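Local coordinates for thioredoxin (TrxA-1) (Sulfolobus solfataricus, PDB 3TCO), which probably works as a protein-disulfide reductase, a thioredoxin whose redox-active cysteine pair is seen joined as a disulfide, at residues E3-L7 against A47-K51; V24-C28 against Y39-Y43. One frame throughout, in Å; residues are numbered along the deposited sequence.

Contact 1 (E3-L7 against A47-K51); sequences EDVTL and AEKYK. With EDO (1,2-ethanediol), chain D.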
ATOM      1  N   GLU A   3      15.887   5.859  -4.591  1.00 29.71           N
ATOM      2  CA  GLU A   3      15.100   5.446  -5.793  1.00 30.42           C
ATOM      3  C   GLU A   3      13.692   5.037  -5.372  1.00 29.13           C
ATOM      4  O   GLU A   3      13.438   4.764  -4.197  1.00 29.48           O
ATOM      5  CB  GLU A   3      15.780   4.269  -6.499  1.00 32.00           C
ATOM      6  CG  GLU A   3      15.434   2.917  -5.894  1.00 34.07           C
ATOM      7  CD  GLU A   3      16.261   1.774  -6.455  1.00 33.90           C
ATOM      8  OE1 GLU A   3      16.732   1.879  -7.606  1.00 35.53           O
ATOM      9  OE2 GLU A   3      16.426   0.760  -5.743  1.00 33.75           O
ATOM     10  N   ASP A   4      12.781   4.984  -6.340  1.00 27.40           N
ATOM     11  CA  ASP A   4      11.390   4.624  -6.071  1.00 24.96           C
ATOM     12  C   ASP A   4      11.056   3.250  -6.634  1.00 23.78           C
ATOM     13  O   ASP A   4      11.006   3.059  -7.851  1.00 24.87           O
ATOM     14  CB  ASP A   4      10.451   5.669  -6.687  1.00 24.88           C
ATOM     15  CG  ASP A   4       9.001   5.438  -6.313  1.00 23.70           C
ATOM     16  OD1 ASP A   4       8.732   4.454  -5.600  1.00 22.26           O
ATOM     17  OD2 ASP A   4       8.131   6.237  -6.726  1.00 26.72           O
ATOM     18  N   VAL A   5      10.828   2.290  -5.748  1.00 22.38           N
ATOM     19  CA  VAL A   5      10.504   0.938  -6.167  1.00 20.26           C
ATOM     20  C   VAL A   5       9.036   0.603  -5.949  1.00 18.49           C
ATOM     21  O   VAL A   5       8.636  -0.560  -6.062  1.00 19.04           O
ATOM     22  CB  VAL A   5      11.383  -0.088  -5.434  1.00 19.66           C
ATOM     23  CG1 VAL A   5      12.848   0.182  -5.758  1.00 19.13           C
ATOM     24  CG2 VAL A   5      11.143  -0.004  -3.916  1.00 20.69           C
ATOM     25  N   THR A   6       8.233   1.616  -5.638  1.00 17.08           N
ATOM     26  CA  THR A   6       6.804   1.408  -5.444  1.00 16.92           C
ATOM     27  C   THR A   6       6.173   1.213  -6.812  1.00 16.55           C
ATOM     28  O   THR A   6       6.726   1.630  -7.830  1.00 15.49           O
ATOM     29  CB  THR A   6       6.132   2.592  -4.728  1.00 17.99           C
ATOM     30  OG1 THR A   6       6.234   3.776  -5.536  1.00 18.09           O
ATOM     31  CG2 THR A   6       6.798   2.820  -3.380  1.00 18.08           C
ATOM     32  N   LEU A   7       5.004   0.586  -6.823  1.00 15.83           N
ATOM     33  CA  LEU A   7       4.308   0.263  -8.062  1.00 13.23           C
ATOM     34  C   LEU A   7       2.911   0.844  -8.149  1.00 14.25           C
ATOM     35  O   LEU A   7       2.085   0.638  -7.257  1.00 11.75           O
ATOM     36  CB  LEU A   7       4.207  -1.267  -8.195  1.00 14.16           C
ATOM     37  CG  LEU A   7       3.282  -1.842  -9.280  1.00 14.70           C
ATOM     38  CD1 LEU A   7       3.899  -1.636 -10.641  1.00 13.87           C
ATOM     39  CD2 LEU A   7       3.056  -3.326  -9.031  1.00 14.88           C
ATOM     40  N   ALA A  47       9.776   0.556   1.332  1.00 14.99           N
ATOM     41  CA  ALA A  47       9.672  -0.238   0.109  1.00 15.16           C
ATOM     42  C   ALA A  47      11.075  -0.524  -0.445  1.00 15.39           C
ATOM     43  O   ALA A  47      11.339  -1.609  -0.971  1.00 14.36           O
ATOM     44  CB  ALA A  47       8.833   0.493  -0.941  1.00 15.60           C
ATOM     45  N   GLU A  48      11.965   0.458  -0.327  1.00 15.97           N
ATOM     46  CA  GLU A  48      13.335   0.295  -0.802  1.00 18.39           C
ATOM     47  C   GLU A  48      14.057  -0.737   0.078  1.00 18.50           C
ATOM     48  O   GLU A  48      14.801  -1.585  -0.422  1.00 19.13           O
ATOM     49  CB  GLU A  48      14.056   1.647  -0.749  1.00 20.60           C
ATOM     50  CG  GLU A  48      15.538   1.610  -1.089  1.00 24.16           C
ATOM     51  CD  GLU A  48      15.839   1.039  -2.465  1.00 28.25           C
ATOM     52  OE1 GLU A  48      15.016   1.194  -3.391  1.00 29.36           O
ATOM     53  OE2 GLU A  48      16.923   0.446  -2.624  1.00 32.29           O
ATOM     54  N   LYS A  49      13.840  -0.673   1.386  1.00 18.33           N
ATOM     55  CA  LYS A  49      14.482  -1.623   2.289  1.00 18.43           C
ATOM     56  C   LYS A  49      14.112  -3.056   1.935  1.00 19.08           C
ATOM     57  O   LYS A  49      14.933  -3.969   2.091  1.00 18.80           O
ATOM     58  CB  LYS A  49      14.085  -1.365   3.742  1.00 22.13           C
ATOM     59  CG  LYS A  49      14.612  -0.069   4.345  1.00 25.14           C
ATOM     60  CD  LYS A  49      14.385  -0.060   5.859  1.00 28.08           C
ATOM     61  CE  LYS A  49      14.914   1.219   6.492  1.00 30.29           C
ATOM     62  NZ  LYS A  49      14.816   1.187   7.989  1.00 32.03           N
ATOM     63  N   TYR A  50      12.878  -3.265   1.475  1.00 16.48           N
ATOM     64  CA  TYR A  50      12.419  -4.602   1.110  1.00 15.49           C
ATOM     65  C   TYR A  50      12.322  -4.794  -0.400  1.00 16.14           C
ATOM     66  O   TYR A  50      11.498  -5.565  -0.894  1.00 15.20           O
ATOM     67  CB  TYR A  50      11.060  -4.899   1.753  1.00 14.95           C
ATOM     68  CG  TYR A  50      11.139  -5.036   3.252  1.00 15.08           C
ATOM     69  CD1 TYR A  50      10.929  -3.940   4.088  1.00 17.11           C
ATOM     70  CD2 TYR A  50      11.472  -6.259   3.842  1.00 17.43           C
ATOM     71  CE1 TYR A  50      11.048  -4.056   5.476  1.00 16.60           C
ATOM     72  CE2 TYR A  50      11.598  -6.380   5.230  1.00 18.57           C
ATOM     73  CZ  TYR A  50      11.386  -5.271   6.035  1.00 19.96           C
ATOM     74  OH  TYR A  50      11.523  -5.366   7.404  1.00 23.73           O
ATOM     75  N   LYS A  51      13.168  -4.086  -1.134  1.00 17.44           N
ATOM     76  CA  LYS A  51      13.179  -4.205  -2.590  1.00 16.74           C
ATOM     77  C   LYS A  51      13.329  -5.676  -2.998  1.00 18.52           C
ATOM     78  O   LYS A  51      14.170  -6.391  -2.456  1.00 18.12           O
ATOM     79  CB  LYS A  51      14.337  -3.377  -3.162  1.00 18.39           C
ATOM     80  CG  LYS A  51      14.466  -3.440  -4.671  1.00 15.92           C
ATOM     81  CD  LYS A  51      15.630  -2.589  -5.159  1.00 16.90           C
ATOM     82  CE  LYS A  51      15.772  -2.704  -6.677  1.00 16.89           C
ATOM     83  NZ  LYS A  51      16.748  -1.690  -7.197  1.00 17.33           N
TER
HETATM   84  C1  EDO D 500       8.169  -4.369  -7.399  1.00 16.49           C
HETATM   85  O1  EDO D 500       9.264  -5.289  -7.396  1.00 19.52           O
HETATM   86  C2  EDO D 500       8.563  -3.115  -8.184  1.00 15.79           C
HETATM   87  O2  EDO D 500       9.727  -2.526  -7.598  1.00 13.80           O
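Glu3 meets Glu48 and Lys51 chiefly through OE2, and the contact shows how one acidic tip can be shared at a protein surface. The Glu3 side chain runs extended beyond CG and crosses both partners at about a right angle. Lys51, stretched to its full length with CG trans to the backbone N (chi1 179°), brings NZ to Glu3 OE2 at 2.9 Å in a salt bridge. NZ meets OE2 on its syn side, 26° out of the carboxylate plane. Glu48 reaches the same place by a bend at chi2 (58°), which leaves its OE1 2.8 Å from Glu3 OE2. The Lys51 ammonium would probably offset some of the negative charge gathered here. The bent chain also lays Glu48 OE1 3.4 Å from Val5 CG1, while the lysine methylenes flank that same methyl. An alanine at Glu48 would take away the carboxylate that lies against Glu3 OE2 and CG and would probably leave Val5 CG1 less covered. The other Val5 branch, CG2, turns inward over the last helical turn, 3.8 Å from Ala47 CB. Thr6 CG2 lies against the same alanine methyl. The carbonyl O of Val5 binds O2 of an ethanediol, probably a relic of crystallisation. Asp4 OD1 sets the backbone course by accepting from both Thr6 N and, at 2.6 Å through its syn lone pair, Thr6 OG1. The bond to Thr6 N makes an Asx turn, which leads directly into strand 7-8, one of the two edge strands of the sheet and the N-terminal addition that thioredoxins make to their core fold; the loop residues before it are what pack on the end of helix 34-49.

Contact 2 (V24-C28 against Y39-Y43); sequences VLVDC and YEPIY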
ATOM      1  N   VAL A  24       1.806  -8.042  -0.506  1.00 12.63           N
ATOM      2  CA  VAL A  24       1.571  -6.841  -1.289  1.00 12.19           C
ATOM      3  C   VAL A  24       0.908  -5.785  -0.415  1.00 12.40           C
ATOM      4  O   VAL A  24      -0.113  -6.050   0.228  1.00 12.78           O
ATOM      5  CB  VAL A  24       0.642  -7.109  -2.496  1.00 13.51           C
ATOM      6  CG1 VAL A  24       0.449  -5.816  -3.298  1.00 14.28           C
ATOM      7  CG2 VAL A  24       1.242  -8.195  -3.412  1.00 11.09           C
ATOM      8  N   LEU A  25       1.513  -4.602  -0.371  1.00 11.59           N
ATOM      9  CA  LEU A  25       0.968  -3.486   0.398  1.00 12.56           C
ATOM     10  C   LEU A  25       0.415  -2.491  -0.602  1.00 12.20           C
ATOM     11  O   LEU A  25       0.907  -2.389  -1.725  1.00 11.53           O
ATOM     12  CB  LEU A  25       2.049  -2.814   1.259  1.00 12.09           C
ATOM     13  CG  LEU A  25       2.628  -3.668   2.393  1.00 13.40           C
ATOM     14  CD1 LEU A  25       3.808  -4.491   1.869  1.00 13.35           C
ATOM     15  CD2 LEU A  25       3.094  -2.757   3.521  1.00 13.78           C
ATOM     16  N   VAL A  26      -0.608  -1.753  -0.194  1.00 12.42           N
ATOM     17  CA  VAL A  26      -1.217  -0.782  -1.091  1.00 13.71           C
ATOM     18  C   VAL A  26      -1.456   0.534  -0.370  1.00 14.29           C
ATOM     19  O   VAL A  26      -2.337   0.623   0.481  1.00 16.19           O
ATOM     20  CB  VAL A  26      -2.582  -1.291  -1.644  1.00 15.30           C
ATOM     21  CG1 VAL A  26      -3.113  -0.306  -2.693  1.00 15.37           C
ATOM     22  CG2 VAL A  26      -2.431  -2.682  -2.247  1.00 13.71           C
ATOM     23  N   ASP A  27      -0.651   1.539  -0.697  1.00 13.58           N
ATOM     24  CA  ASP A  27      -0.786   2.863  -0.095  1.00 15.04           C
ATOM     25  C   ASP A  27      -1.864   3.605  -0.903  1.00 14.86           C
ATOM     26  O   ASP A  27      -1.653   3.952  -2.057  1.00 13.92           O
ATOM     27  CB  ASP A  27       0.563   3.605  -0.151  1.00 14.15           C
ATOM     28  CG  ASP A  27       0.447   5.093   0.202  1.00 17.32           C
ATOM     29  OD1 ASP A  27      -0.530   5.505   0.853  1.00 17.51           O
ATOM     30  OD2 ASP A  27       1.356   5.851  -0.170  1.00 21.14           O
ATOM     31  N   CYS A  28      -3.036   3.771  -0.300  1.00 14.13           N
ATOM     32  CA  CYS A  28      -4.150   4.471  -0.939  1.00 14.26           C
ATOM     33  C   CYS A  28      -3.941   5.953  -0.612  1.00 15.97           C
ATOM     34  O   CYS A  28      -3.947   6.355   0.558  1.00 15.34           O
ATOM     35  CB  CYS A  28      -5.463   3.934  -0.377  1.00 14.20           C
ATOM     36  SG  CYS A  28      -5.675   2.129  -0.680  1.00 17.60           S
ATOM     37  N   TYR A  39       3.412  10.868   4.648  1.00 19.20           N
ATOM     38  CA  TYR A  39       3.637   9.418   4.727  1.00 19.59           C
ATOM     39  C   TYR A  39       4.429   8.857   3.525  1.00 18.86           C
ATOM     40  O   TYR A  39       5.198   7.901   3.659  1.00 16.69           O
ATOM     41  CB  TYR A  39       2.270   8.731   4.828  1.00 18.30           C
ATOM     42  CG  TYR A  39       2.266   7.218   4.804  1.00 18.11           C
ATOM     43  CD1 TYR A  39       3.076   6.482   5.667  1.00 18.31           C
ATOM     44  CD2 TYR A  39       1.390   6.523   3.966  1.00 18.47           C
ATOM     45  CE1 TYR A  39       3.010   5.097   5.702  1.00 17.60           C
ATOM     46  CE2 TYR A  39       1.314   5.128   3.992  1.00 16.84           C
ATOM     47  CZ  TYR A  39       2.124   4.421   4.865  1.00 19.46           C
ATOM     48  OH  TYR A  39       2.021   3.043   4.927  1.00 16.06           O
ATOM     49  N   GLU A  40       4.258   9.467   2.359  1.00 19.62           N
ATOM     50  CA  GLU A  40       4.911   8.973   1.154  1.00 21.54           C
ATOM     51  C   GLU A  40       6.406   8.628   1.239  1.00 21.39           C
ATOM     52  O   GLU A  40       6.804   7.529   0.850  1.00 19.34           O
ATOM     53  CB  GLU A  40       4.644   9.929  -0.008  1.00 24.58           C
ATOM     54  CG  GLU A  40       3.148  10.128  -0.281  1.00 30.86           C
ATOM     55  CD  GLU A  40       2.368   8.810  -0.393  1.00 33.96           C
ATOM     56  OE1 GLU A  40       2.693   8.003  -1.294  1.00 37.88           O
ATOM     57  OE2 GLU A  40       1.432   8.581   0.420  1.00 34.26           O
ATOM     58  N   PRO A  41       7.252   9.542   1.748  1.00 20.66           N
ATOM     59  CA  PRO A  41       8.678   9.195   1.822  1.00 19.37           C
ATOM     60  C   PRO A  41       8.981   8.010   2.752  1.00 18.83           C
ATOM     61  O   PRO A  41       9.941   7.254   2.527  1.00 19.19           O
ATOM     62  CB  PRO A  41       9.330  10.508   2.279  1.00 21.35           C
ATOM     63  CG  PRO A  41       8.257  11.153   3.087  1.00 22.66           C
ATOM     64  CD  PRO A  41       7.017  10.911   2.244  1.00 20.97           C
ATOM     65  N   ILE A  42       8.170   7.845   3.794  1.00 16.50           N
ATOM     66  CA  ILE A  42       8.347   6.735   4.731  1.00 17.80           C
ATOM     67  C   ILE A  42       7.950   5.436   4.018  1.00 17.05           C
ATOM     68  O   ILE A  42       8.646   4.423   4.109  1.00 14.32           O
ATOM     69  CB  ILE A  42       7.467   6.923   5.987  1.00 19.33           C
ATOM     70  CG1 ILE A  42       7.907   8.190   6.739  1.00 21.09           C
ATOM     71  CG2 ILE A  42       7.532   5.693   6.872  1.00 20.32           C
ATOM     72  CD1 ILE A  42       9.377   8.217   7.117  1.00 23.35           C
ATOM     73  N   TYR A  43       6.839   5.482   3.289  1.00 17.09           N
ATOM     74  CA  TYR A  43       6.360   4.307   2.554  1.00 17.00           C
ATOM     75  C   TYR A  43       7.397   3.915   1.509  1.00 16.76           C
ATOM     76  O   TYR A  43       7.688   2.736   1.330  1.00 17.46           O
ATOM     77  CB  TYR A  43       5.035   4.608   1.855  1.00 15.87           C
ATOM     78  CG  TYR A  43       4.391   3.397   1.222  1.00 14.17           C
ATOM     79  CD1 TYR A  43       3.767   2.430   2.001  1.00 14.59           C
ATOM     80  CD2 TYR A  43       4.395   3.224  -0.169  1.00 14.60           C
ATOM     81  CE1 TYR A  43       3.153   1.321   1.423  1.00 14.57           C
ATOM     82  CE2 TYR A  43       3.784   2.112  -0.760  1.00 12.52           C
ATOM     83  CZ  TYR A  43       3.163   1.169   0.044  1.00 12.63           C
ATOM     84  OH  TYR A  43       2.532   0.080  -0.511  1.00 13.26           O
TER
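Asp27 of the strand packs its CB on the face of Tyr43 of the helix in the beta-alpha-beta unit of the thioredoxin fold, where strand 23-29 is followed by helix 34-49 and then by strand 55-60. Segments 24-28 and 39-43 run nearly antiparallel with their axes 10.8 Å apart, and Tyr43 and Asp27 fill much of the gap between them. The tight part lies round the Tyr43 ring. Asp27 CB sits over the centre of one face, a CH-pi contact of 3.6 Å to the centroid and only 12° off the ring normal. Leu25 CB comes instead at the rim, near the ring plane, 3.4 Å from Tyr43 OH. That hydroxyl has a weak hydrogen bond to Gly57 O on the next strand, while Phe56 packs edge-to-face with the ring. Tyr43 thus reaches from the helix to the sheet, its CG trans to the backbone N (chi1 -173°), which sends the ring down toward the strand. Toward the more exposed side the packing thins into polar contacts. Glu40, partly exposed, bends at chi2 and brings its carboxylate to the end of the Asp27 side chain, nearly coplanar with that of Asp27. Both of its oxygens, OE1 and OE2, lie 2.8 Å from Asp27 OD2, and its side chain also touches the CxxC motif at the helix start. Asp27 probably corresponds to the buried aspartate found behind the CxxC site of thioredoxins. Tyr39 closes the buried flank: its hydroxyl is held by Thr79, and its ring stands 76° from the Asp27 carboxylate plane. The nearest atom of that carboxylate is Asp27 OD1, a buried oxygen with no polar partner in the model, which lies at the ring edge 3.7 Å from Tyr39 CE2.

In the fold
Both contacts draw on helix 34-49, and they illustrate how one helix changes its chemistry along its length. Contact 2 is buried, its centre about 5 Å from the centre of the chain, and joins the middle of the helix to a central strand through aromatic rings and a largely enclosed acid. Contact 1 lies at the surface, its centre about 12 Å from that of the chain, where the helix end meets the N-terminal segment through a salt bridge and small apolar side chains. Acid groups crowd together in both, but within the segments only the pair in contact 1 has a lysine beside it. Thr6 CG2 touches Tyr43 CD2 at 4.0 Å, connecting the outer contact to the core.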